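Local coordinates for phosphopantothenoylcysteine decarboxylase (Cryptococcus neoformans, PDB 6EOA), which binds flavin mononucleotide and probably decarboxylates phosphopantothenoylcysteine, a step of coenzyme A biosynthesis, at residues D52-L57 with N84-A89. Residues are numbered along the deposited sequence; the frame is centred on the assembly and turned at random.
Sequences DIVGAL and NSVRSA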
loop_
_atom_site.group_PDB
_atom_site.type_symbol
_atom_site.label_atom_id
_atom_site.label_comp_id
_atom_site.label_asym_id
_atom_site.label_seq_id
_atom_site.Cartn_x
_atom_site.Cartn_y
_atom_site.Cartn_z
ATOM N N ASP A 52 -21.559 -18.091 -4.778
ATOM C CA ASP A 52 -21.836 -19.526 -4.858
ATOM C C ASP A 52 -21.257 -20.271 -3.657
ATOM O O ASP A 52 -21.856 -21.225 -3.154
ATOM C CB ASP A 52 -21.274 -20.108 -6.155
ATOM C CG ASP A 52 -21.939 -19.531 -7.386
ATOM O OD1 ASP A 52 -23.057 -19.975 -7.720
ATOM O OD2 ASP A 52 -21.345 -18.627 -8.014
ATOM N N ILE A 53 -20.086 -19.835 -3.208
ATOM C CA ILE A 53 -19.439 -20.420 -2.040
ATOM C C ILE A 53 -20.257 -20.147 -0.781
ATOM O O ILE A 53 -20.538 -21.057 -0.001
ATOM C CB ILE A 53 -18.009 -19.870 -1.859
ATOM C CG1 ILE A 53 -17.098 -20.361 -2.987
ATOM C CG2 ILE A 53 -17.443 -20.282 -0.518
ATOM C CD1 ILE A 53 -15.708 -19.751 -2.969
ATOM N N VAL A 54 -20.646 -18.889 -0.600
ATOM C CA VAL A 54 -21.431 -18.486 0.560
ATOM C C VAL A 54 -22.758 -19.236 0.606
ATOM O O VAL A 54 -23.173 -19.717 1.662
ATOM C CB VAL A 54 -21.694 -16.969 0.558
ATOM C CG1 VAL A 54 -22.598 -16.578 1.720
ATOM C CG2 VAL A 54 -20.380 -16.206 0.619
ATOM N N GLY A 55 -23.408 -19.349 -0.548
ATOM C CA GLY A 55 -24.663 -20.068 -0.648
ATOM C C GLY A 55 -24.508 -21.516 -0.234
ATOM O O GLY A 55 -25.379 -22.073 0.434
ATOM N N ALA A 56 -23.389 -22.124 -0.619
ATOM C CA ALA A 56 -23.120 -23.523 -0.290
ATOM C C ALA A 56 -22.797 -23.709 1.190
ATOM O O ALA A 56 -23.168 -24.717 1.791
ATOM C CB ALA A 56 -21.978 -24.058 -1.143
ATOM N N LEU A 57 -22.092 -22.743 1.771
ATOM C CA LEU A 57 -21.730 -22.814 3.180
ATOM C C LEU A 57 -22.940 -22.575 4.078
ATOM O O LEU A 57 -23.074 -23.215 5.119
ATOM C CB LEU A 57 -20.618 -21.811 3.502
ATOM C CG LEU A 57 -19.263 -22.114 2.854
ATOM C CD1 LEU A 57 -18.199 -21.136 3.333
ATOM C CD2 LEU A 57 -18.841 -23.547 3.139
ATOM N N ASN A 84 -29.226 -13.379 -3.265
ATOM C CA ASN A 84 -29.836 -14.166 -4.338
ATOM C C ASN A 84 -29.298 -15.590 -4.328
ATOM O O ASN A 84 -30.034 -16.552 -4.546
ATOM C CB ASN A 84 -29.575 -13.529 -5.705
ATOM C CG ASN A 84 -30.458 -12.329 -5.973
ATOM O OD1 ASN A 84 -31.462 -12.117 -5.295
ATOM N ND2 ASN A 84 -30.088 -11.536 -6.973
ATOM N N SER A 85 -28.002 -15.708 -4.059
ATOM C CA SER A 85 -27.325 -16.996 -4.076
ATOM C C SER A 85 -27.731 -17.864 -2.885
ATOM O O SER A 85 -27.801 -19.091 -2.994
ATOM C CB SER A 85 -25.811 -16.787 -4.097
ATOM O OG SER A 85 -25.125 -18.001 -4.326
ATOM N N VAL A 86 -28.006 -17.224 -1.751
ATOM C CA VAL A 86 -28.478 -17.941 -0.571
ATOM C C VAL A 86 -29.886 -18.489 -0.808
ATOM O O VAL A 86 -30.164 -19.660 -0.529
ATOM C CB VAL A 86 -28.468 -17.038 0.681
ATOM C CG1 VAL A 86 -29.209 -17.703 1.825
ATOM C CG2 VAL A 86 -27.035 -16.706 1.085
ATOM N N ARG A 87 -30.771 -17.645 -1.333
ATOM C CA ARG A 87 -32.134 -18.070 -1.651
ATOM C C ARG A 87 -32.141 -19.212 -2.654
ATOM O O ARG A 87 -32.928 -20.150 -2.539
ATOM C CB ARG A 87 -32.953 -16.904 -2.203
ATOM C CG ARG A 87 -33.116 -15.741 -1.250
ATOM C CD ARG A 87 -34.001 -14.678 -1.867
ATOM N NE ARG A 87 -33.889 -13.417 -1.148
ATOM C CZ ARG A 87 -33.172 -12.384 -1.571
ATOM N NH1 ARG A 87 -32.508 -12.459 -2.718
ATOM N NH2 ARG A 87 -33.122 -11.275 -0.850
ATOM N N SER A 88 -31.261 -19.116 -3.643
ATOM C CA SER A 88 -31.141 -20.141 -4.669
ATOM C C SER A 88 -30.752 -21.485 -4.061
ATOM O O SER A 88 -31.311 -22.523 -4.415
ATOM C CB SER A 88 -30.113 -19.719 -5.720
ATOM O OG SER A 88 -29.942 -20.725 -6.697
ATOM N N ALA A 89 -29.799 -21.456 -3.136
ATOM C CA ALA A 89 -29.313 -22.670 -2.491
ATOM C C ALA A 89 -30.319 -23.221 -1.482
ATOM O O ALA A 89 -30.380 -24.430 -1.257
ATOM C CB ALA A 89 -27.979 -22.408 -1.813
#
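Gly55 and Val86 bring the backbones of two helices together, their CA atoms 4.4 Å apart, where the segment axes approach to 8.0 Å and run 43° from parallel. In this flavoprotein of the HFCD superfamily, with its parallel sheet of Rossmann-like order 3-2-1-4-5-6, helix 50-59 links strands 35-41 and 63-69 in a beta-alpha-beta crossover, and helix 79-89 follows the second of them. The short axial distance fits a glycine at the crossing: with no side chain there, Gly55 CA sits 4.0 Å from Ser85 O, so backbone meets backbone directly. Small side chains flank this point. Ser85 directs its hydroxyl at the first turn of helix 50-59, with OG anti to its own backbone N (chi1 -171°) and 3.6 Å from Asp52 N; that OG donates a hydrogen bond to O of Pro51, the residue before Asp52, which ties the two helices together. Toward the sheet, Val54 and Val86 meet loosely through one methyl each, CG1 to CG2 at 4.5 Å, Val54 also resting on Val65 and Val67 of strand 63-69 and Val86 on Phe101. One turn beyond Ser85, the methyl CB of Ala89 abuts Gly55 O at 3.5 Å.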